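Long-range contacts in lytic polysaccharide monooxygenase (Neurospora crassa, PDB 4QI8), which probably cleaves cellulose chains by copper-dependent oxidation of their glycosidic bonds, as a secreted monooxygenase of the AA9 family: residues A[35-41]-A[181-187]; A[127-131]-A[210-214]. The contacts are given in a common frame with arbitrary orientation. Where two conformers were deposited one is given. Numbering follows the deposited sequence.

Interaction 1: A[35-41]-A[181-187]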
ATOM      1  N   VAL A  35       3.282  -5.611 -12.870  1.00  5.56           N
ATOM      2  CA  VAL A  35       2.021  -4.996 -12.474  1.00  5.59           C
ATOM      3  C   VAL A  35       0.806  -5.862 -12.851  1.00  5.87           C
ATOM      4  O   VAL A  35      -0.306  -5.603 -12.392  1.00  5.89           O
ATOM      5  CB  VAL A  35       1.850  -3.589 -13.067  1.00  7.74           C
ATOM      6  CG1 VAL A  35       2.910  -2.648 -12.506  1.00  9.71           C
ATOM      7  CG2 VAL A  35       1.868  -3.626 -14.594  1.00  9.33           C
ATOM      8  N   ASN A  36       1.015  -6.903 -13.658  1.00  5.62           N
ATOM      9  CA  ASN A  36      -0.056  -7.819 -14.062  1.00  6.33           C
ATOM     10  C   ASN A  36      -0.152  -9.086 -13.221  1.00  5.98           C
ATOM     11  O   ASN A  36      -1.022  -9.913 -13.453  1.00  8.57           O
ATOM     12  CB  ASN A  36       0.133  -8.193 -15.530  1.00  8.59           C
ATOM     13  CG  ASN A  36       0.192  -6.973 -16.418  1.00  9.40           C
ATOM     14  OD1 ASN A  36       1.176  -6.738 -17.119  1.00 15.79           O
ATOM     15  ND2 ASN A  36      -0.843  -6.175 -16.372  1.00  7.91           N
ATOM     16  N   SER A  37       0.743  -9.237 -12.258  1.00  5.67           N
ATOM     17  CA  SER A  37       0.738 -10.394 -11.379  1.00  5.66           C
ATOM     18  C   SER A  37      -0.275 -10.251 -10.252  1.00  5.68           C
ATOM     19  O   SER A  37      -0.519  -9.149  -9.757  1.00  5.52           O
ATOM     20  CB  SER A  37       2.128 -10.535 -10.754  0.97  5.84           C
ATOM     21  OG  SER A  37       2.158 -11.553  -9.778  0.98  6.26           O
ATOM     22  N   GLN A  38      -0.823 -11.374  -9.802  1.00  5.47           N
ATOM     23  CA  GLN A  38      -1.606 -11.366  -8.572  1.00  5.48           C
ATOM     24  C   GLN A  38      -0.797 -10.811  -7.400  1.00  5.65           C
ATOM     25  O   GLN A  38      -1.362 -10.278  -6.447  1.00  5.49           O
ATOM     26  CB  GLN A  38      -2.117 -12.771  -8.231  1.00  6.96           C
ATOM     27  CG  GLN A  38      -3.082 -13.323  -9.261  1.00  8.66           C
ATOM     28  CD  GLN A  38      -4.348 -12.508  -9.318  1.00  8.77           C
ATOM     29  OE1 GLN A  38      -5.061 -12.388  -8.321  1.00 10.14           O
ATOM     30  NE2 GLN A  38      -4.630 -11.920 -10.477  1.00 10.27           N
ATOM     31  N   GLN A  39       0.523 -10.968  -7.445  1.00  5.26           N
ATOM     32  CA  GLN A  39       1.368 -10.436  -6.382  1.00  5.37           C
ATOM     33  C   GLN A  39       1.320  -8.913  -6.242  1.00  4.66           C
ATOM     34  O   GLN A  39       1.674  -8.400  -5.189  1.00  5.20           O
ATOM     35  CB  GLN A  39       2.818 -10.905  -6.552  1.00  4.86           C
ATOM     36  CG  GLN A  39       3.012 -12.385  -6.292  1.00  5.23           C
ATOM     37  CD  GLN A  39       4.455 -12.810  -6.481  1.00  5.90           C
ATOM     38  OE1 GLN A  39       5.135 -12.345  -7.396  1.00  7.92           O
ATOM     39  NE2 GLN A  39       4.936 -13.664  -5.600  1.00  5.57           N
ATOM     40  N   ILE A  40       0.853  -8.194  -7.260  1.00  4.94           N
ATOM     41  CA  ILE A  40       0.777  -6.728  -7.156  1.00  4.54           C
ATOM     42  C   ILE A  40      -0.249  -6.321  -6.104  1.00  4.72           C
ATOM     43  O   ILE A  40      -0.252  -5.190  -5.617  1.00  5.41           O
ATOM     44  CB  ILE A  40       0.520  -6.059  -8.531  1.00  4.74           C
ATOM     45  CG1 ILE A  40       0.991  -4.593  -8.567  1.00  5.74           C
ATOM     46  CG2 ILE A  40      -0.948  -6.161  -8.901  1.00  6.01           C
ATOM     47  CD1 ILE A  40       2.508  -4.433  -8.502  1.00  6.13           C
ATOM     48  N   ARG A  41      -1.166  -7.238  -5.772  1.00  4.86           N
ATOM     49  CA  ARG A  41      -2.224  -6.870  -4.842  1.00  4.76           C
ATOM     50  C   ARG A  41      -1.730  -6.916  -3.388  1.00  4.97           C
ATOM     51  O   ARG A  41      -1.565  -5.888  -2.760  1.00  5.43           O
ATOM     52  CB  ARG A  41      -3.464  -7.774  -5.070  1.00  5.67           C
ATOM     53  CG  ARG A  41      -4.624  -7.446  -4.155  1.00  5.65           C
ATOM     54  CD  ARG A  41      -5.874  -8.297  -4.416  1.00  8.04           C
ATOM     55  NE  ARG A  41      -5.563  -9.723  -4.489  1.00 10.26           N
ATOM     56  CZ  ARG A  41      -5.499 -10.492  -5.583  1.00  9.84           C
ATOM     57  NH1 ARG A  41      -5.745 -10.046  -6.826  1.00 10.09           N
ATOM     58  NH2 ARG A  41      -5.199 -11.786  -5.432  1.00 11.01           N
ATOM     59  N   PHE A 181      -6.488  -4.620  -8.244  1.00  6.33           N
ATOM     60  CA  PHE A 181      -5.101  -5.072  -8.327  1.00  6.23           C
ATOM     61  C   PHE A 181      -5.096  -6.566  -8.600  1.00  6.23           C
ATOM     62  O   PHE A 181      -5.646  -7.316  -7.812  1.00  7.54           O
ATOM     63  CB  PHE A 181      -4.343  -4.804  -7.029  1.00  6.43           C
ATOM     64  CG  PHE A 181      -4.012  -3.358  -6.824  1.00  6.49           C
ATOM     65  CD1 PHE A 181      -3.031  -2.750  -7.581  1.00  6.93           C
ATOM     66  CD2 PHE A 181      -4.705  -2.593  -5.913  1.00  8.26           C
ATOM     67  CE1 PHE A 181      -2.738  -1.401  -7.427  1.00  9.09           C
ATOM     68  CE2 PHE A 181      -4.401  -1.244  -5.749  1.00  9.94           C
ATOM     69  CZ  PHE A 181      -3.424  -0.654  -6.509  1.00  9.91           C
ATOM     70  N   PRO A 182      -4.505  -7.011  -9.714  1.00  6.17           N
ATOM     71  CA  PRO A 182      -3.966  -6.200 -10.809  1.00  6.82           C
ATOM     72  C   PRO A 182      -5.079  -5.460 -11.561  1.00  6.46           C
ATOM     73  O   PRO A 182      -6.252  -5.827 -11.462  1.00  7.54           O
ATOM     74  CB  PRO A 182      -3.265  -7.231 -11.696  1.00  7.27           C
ATOM     75  CG  PRO A 182      -4.009  -8.499 -11.447  1.00  8.80           C
ATOM     76  CD  PRO A 182      -4.430  -8.457 -10.013  1.00  7.72           C
ATOM     77  N   GLY A 183      -4.699  -4.416 -12.285  1.00  6.63           N
ATOM     78  CA  GLY A 183      -5.607  -3.642 -13.114  1.00  7.13           C
ATOM     79  C   GLY A 183      -5.333  -2.152 -13.051  1.00  7.60           C
ATOM     80  O   GLY A 183      -5.393  -1.459 -14.060  1.00  9.57           O
ATOM     81  N   ALA A 184      -5.029  -1.659 -11.859  1.00  6.97           N
ATOM     82  CA  ALA A 184      -4.882  -0.222 -11.651  1.00  8.01           C
ATOM     83  C   ALA A 184      -3.666   0.339 -12.363  1.00  7.25           C
ATOM     84  O   ALA A 184      -3.672   1.499 -12.781  1.00  8.99           O
ATOM     85  CB  ALA A 184      -4.778   0.087 -10.163  1.00  9.30           C
ATOM     86  N   TYR A 185      -2.612  -0.468 -12.448  1.00  6.01           N
ATOM     87  CA  TYR A 185      -1.331  -0.012 -12.956  1.00  6.61           C
ATOM     88  C   TYR A 185      -0.995  -0.659 -14.292  1.00  6.63           C
ATOM     89  O   TYR A 185      -1.327  -1.829 -14.541  1.00  7.22           O
ATOM     90  CB  TYR A 185      -0.207  -0.339 -11.971  1.00  6.23           C
ATOM     91  CG  TYR A 185      -0.311   0.275 -10.595  1.00  6.51           C
ATOM     92  CD1 TYR A 185      -1.167   1.328 -10.321  1.00  6.43           C
ATOM     93  CD2 TYR A 185       0.480  -0.199  -9.557  1.00  6.30           C
ATOM     94  CE1 TYR A 185      -1.242   1.879  -9.068  1.00  7.08           C
ATOM     95  CE2 TYR A 185       0.403   0.356  -8.283  1.00  7.14           C
ATOM     96  CZ  TYR A 185      -0.460   1.406  -8.050  1.00  6.44           C
ATOM     97  OH  TYR A 185      -0.577   1.980  -6.806  1.00  7.21           O
ATOM     98  N   LYS A 186      -0.306   0.119 -15.117  1.00  6.58           N
ATOM     99  CA  LYS A 186       0.284  -0.357 -16.357  1.00  6.59           C
ATOM    100  C   LYS A 186       1.769  -0.040 -16.328  1.00  5.74           C
ATOM    101  O   LYS A 186       2.192   0.948 -15.728  1.00  6.52           O
ATOM    102  CB  LYS A 186      -0.377   0.295 -17.573  1.00  7.46           C
ATOM    103  CG  LYS A 186      -1.834  -0.142 -17.770  1.00  9.60           C
ATOM    104  CD  LYS A 186      -2.446   0.386 -19.050  1.00 12.39           C
ATOM    105  CE  LYS A 186      -2.861   1.834 -18.923  1.00 14.51           C
ATOM    106  NZ  LYS A 186      -4.031   1.991 -18.012  1.00 15.25           N
ATOM    107  N   ALA A 187       2.561  -0.864 -16.991  1.00  5.95           N
ATOM    108  CA  ALA A 187       4.009  -0.698 -17.005  1.00  6.61           C
ATOM    109  C   ALA A 187       4.438   0.621 -17.644  1.00  6.66           C
ATOM    110  O   ALA A 187       5.543   1.084 -17.404  1.00  7.99           O
ATOM    111  CB  ALA A 187       4.653  -1.872 -17.717  1.00  7.64           C
TER
HETATM  112  O   HOH W   1      -2.041  -3.469 -12.450  1.00  6.59           O
HETATM  113  O   HOH W   2      -1.421  -3.522 -16.866  1.00 11.36           O

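Interaction 2: A[127-131]-A[210-214]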
ATOM      1  N   ILE A 127      -6.464   6.760   8.901  0.91 12.80           N
ATOM      2  CA  ILE A 127      -7.677   6.099   8.440  0.91 13.05           C
ATOM      3  C   ILE A 127      -8.803   7.137   8.365  0.91 13.91           C
ATOM      4  O   ILE A 127      -9.096   7.794   9.362  0.91 14.18           O
ATOM      5  CB  ILE A 127      -8.085   4.978   9.420  0.91 12.94           C
ATOM      6  CG1 ILE A 127      -6.943   3.964   9.610  0.91 13.54           C
ATOM      7  CG2 ILE A 127      -9.353   4.281   8.953  0.91 14.01           C
ATOM      8  CD1 ILE A 127      -6.527   3.192   8.350  0.91 14.65           C
ATOM      9  N   PRO A 128      -9.434   7.304   7.190  1.00 13.50           N
ATOM     10  CA  PRO A 128     -10.508   8.302   7.073  1.00 14.09           C
ATOM     11  C   PRO A 128     -11.621   8.119   8.100  1.00 14.07           C
ATOM     12  O   PRO A 128     -12.004   6.997   8.413  1.00 14.28           O
ATOM     13  CB  PRO A 128     -11.049   8.063   5.665  1.00 14.10           C
ATOM     14  CG  PRO A 128      -9.879   7.518   4.918  1.00 14.92           C
ATOM     15  CD  PRO A 128      -9.162   6.651   5.895  1.00 13.38           C
ATOM     16  N   SER A 129     -12.137   9.230   8.621  1.00 14.84           N
ATOM     17  CA  SER A 129     -13.162   9.183   9.661  1.00 15.40           C
ATOM     18  C   SER A 129     -14.512   8.744   9.123  1.00 14.77           C
ATOM     19  O   SER A 129     -15.345   8.211   9.863  1.00 17.09           O
ATOM     20  CB  SER A 129     -13.318  10.562  10.311  1.00 16.58           C
ATOM     21  OG  SER A 129     -13.794  11.527   9.382  1.00 18.69           O
ATOM     22  N   CYS A 130     -14.735   8.990   7.839  1.00 14.23           N
ATOM     23  CA  CYS A 130     -16.085   8.961   7.297  1.00 14.89           C
ATOM     24  C   CYS A 130     -16.479   7.641   6.646  1.00 14.73           C
ATOM     25  O   CYS A 130     -17.642   7.461   6.283  1.00 16.15           O
ATOM     26  CB  CYS A 130     -16.271  10.107   6.296  1.00 16.14           C
ATOM     27  SG  CYS A 130     -15.119  10.052   4.882  1.00 19.75           S
ATOM     28  N   ILE A 131     -15.532   6.721   6.490  1.00 14.72           N
ATOM     29  CA  ILE A 131     -15.830   5.483   5.789  1.00 13.92           C
ATOM     30  C   ILE A 131     -16.634   4.530   6.676  1.00 13.56           C
ATOM     31  O   ILE A 131     -16.653   4.659   7.900  1.00 14.71           O
ATOM     32  CB  ILE A 131     -14.549   4.805   5.244  1.00 12.34           C
ATOM     33  CG1 ILE A 131     -13.576   4.489   6.383  1.00 12.22           C
ATOM     34  CG2 ILE A 131     -13.890   5.697   4.200  1.00 13.78           C
ATOM     35  CD1 ILE A 131     -12.384   3.672   5.941  1.00 13.41           C
ATOM     36  N   SER A 210      -7.037   8.867  -7.672  1.00  9.78           N
ATOM     37  CA  SER A 210      -6.930   9.991  -6.763  1.00 11.30           C
ATOM     38  C   SER A 210      -7.027   9.547  -5.308  1.00 10.48           C
ATOM     39  O   SER A 210      -7.655   8.546  -5.009  1.00  9.37           O
ATOM     40  CB  SER A 210      -8.056  10.977  -7.060  1.00 12.88           C
ATOM     41  OG  SER A 210      -8.030  11.395  -8.417  1.00 15.27           O
ATOM     42  N   VAL A 211      -6.419  10.312  -4.404  1.00  9.73           N
ATOM     43  CA  VAL A 211      -6.534  10.055  -2.971  1.00  9.29           C
ATOM     44  C   VAL A 211      -7.929  10.433  -2.497  1.00  9.64           C
ATOM     45  O   VAL A 211      -8.403  11.547  -2.693  1.00 10.48           O
ATOM     46  CB  VAL A 211      -5.471  10.831  -2.159  1.00 10.28           C
ATOM     47  CG1 VAL A 211      -5.662  10.626  -0.654  1.00 10.33           C
ATOM     48  CG2 VAL A 211      -4.058  10.405  -2.576  1.00 10.64           C
ATOM     49  N   PHE A 212      -8.579   9.485  -1.848  1.00  9.58           N
ATOM     50  CA  PHE A 212      -9.871   9.722  -1.247  1.00  9.53           C
ATOM     51  C   PHE A 212      -9.705  10.398   0.104  1.00 10.52           C
ATOM     52  O   PHE A 212      -8.937   9.932   0.939  1.00 11.56           O
ATOM     53  CB  PHE A 212     -10.604   8.399  -1.060  1.00  9.69           C
ATOM     54  CG  PHE A 212     -11.835   8.539  -0.236  1.00 11.06           C
ATOM     55  CD1 PHE A 212     -13.021   8.942  -0.810  1.00 11.08           C
ATOM     56  CD2 PHE A 212     -11.797   8.328   1.135  1.00 12.48           C
ATOM     57  CE1 PHE A 212     -14.156   9.114  -0.039  1.00 12.16           C
ATOM     58  CE2 PHE A 212     -12.926   8.496   1.909  1.00 12.73           C
ATOM     59  CZ  PHE A 212     -14.105   8.882   1.324  1.00 13.14           C
ATOM     60  N   THR A 213     -10.431  11.498   0.301  1.00 10.89           N
ATOM     61  CA  THR A 213     -10.539  12.157   1.601  1.00 12.35           C
ATOM     62  C   THR A 213     -12.002  12.427   1.907  1.00 12.88           C
ATOM     63  O   THR A 213     -12.851  12.447   1.014  1.00 13.30           O
ATOM     64  CB  THR A 213      -9.781  13.498   1.644  1.00 12.58           C
ATOM     65  OG1 THR A 213     -10.377  14.434   0.729  1.00 14.92           O
ATOM     66  CG2 THR A 213      -8.319  13.286   1.307  1.00 16.91           C
ATOM     67  N   CYS A 214     -12.292  12.656   3.176  1.00 14.09           N
ATOM     68  CA  CYS A 214     -13.658  12.918   3.591  1.00 14.76           C
ATOM     69  C   CYS A 214     -14.097  14.343   3.270  1.00 13.47           C
ATOM     70  O   CYS A 214     -15.286  14.572   3.026  1.00 15.35           O
ATOM     71  CB  CYS A 214     -13.801  12.631   5.080  1.00 15.96           C
ATOM     72  SG  CYS A 214     -13.403  10.939   5.485  1.00 18.71           S
ATOM     73  OXT CYS A 214     -13.298  15.289   3.252  1.00 16.25           O
TER

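Interaction 1: A[35-41]-A[181-187]
Segment 35-41 is a loop that turns into a short, weakly bonded helix near 39-41. Segment 181-187 is an irregular loop with a cis peptide bond before P182. The CA atoms come nearest at R41 and F181, 4.9 Å apart, and at N36 and P182, 5.3 Å apart. The ring of P182 packs on the turn: its CB lies 3.4 Å from V35 O and 3.8 Å from I40 CG2. V35 CG1 meets Y185 CB at 3.9 Å. R41 NH1 donates to F181 O at 2.9 Å. The same guanidinium holds Q38 OE1 through NH1 and NH2. S37 OG caps the turn by accepting from Q39 N. Water 1 donates to V35 O and accepts from G183 N and Y185 N. Water 2 links N36 ND2 to Y185 O. F181 meets R139 in a cation-pi contact, and V35 and I40 touch F156 of strand 155-166. One direct hydrogen bond, two waters and apolar packing fasten the 181-187 loop to the turn and helix of 35-41 over the six-stranded sheet.

Interaction 2: A[127-131]-A[210-214]
The F212 ring packs against I131, and its edge meets the C130 sulfur. I131 CG2 lies 3.7 Å from F212 CE2. C130 SG sits at the ring edge, 5.0 Å from the F212 ring centroid, in a sulfur-aromatic contact. P128 CB also reaches the ring edge, 4.2 Å from F212 CE2. Next to this cluster, C130 SG and C214 SG form a disulfide, with a bond of 2.0 Å and a chi3 of -88°, close to the usual right angle. P128 CB packs on C214 SG at 3.7 Å, and S129 OG lies 4.0 Å from the same sulfur. Segment 127-131 joins strand 122-126 to strand 134-144, one strand from each of the two main sheets. The backbone of F212 hydrogen-bonds with that of K101, and P128 touches I102, both in strand 99-104. The contact lies away from the copper site. Its chemistry is covalent and apolar: the disulfide ties the C-terminal residue to the link between the sheets, and F212 anchors the tail just before it.

Overall arrangement
The two contacts sit at separate places on the AA9 beta-sandwich, with centres 23 Å apart and nearest atoms about 9 Å apart. Their segments alternate along the chain. Both are partly buried and touch strand 155-166: interaction 1 through V35 and I40, interaction 2 through I131. Interaction 1 buries more surface, 459 against 216 Å², and its V35, I40, R41, F181 and Y185 are buried. Interaction 2 buries F212 and I131 but leaves S129 and the terminal C214 exposed. Interaction 1 mixes apolar packing with a direct hydrogen bond and water bridges. Interaction 2 is joined by a disulfide, with apolar contacts around F212 and no hydrogen bond between its segments. Each involves a different part of the region after strand 178-179.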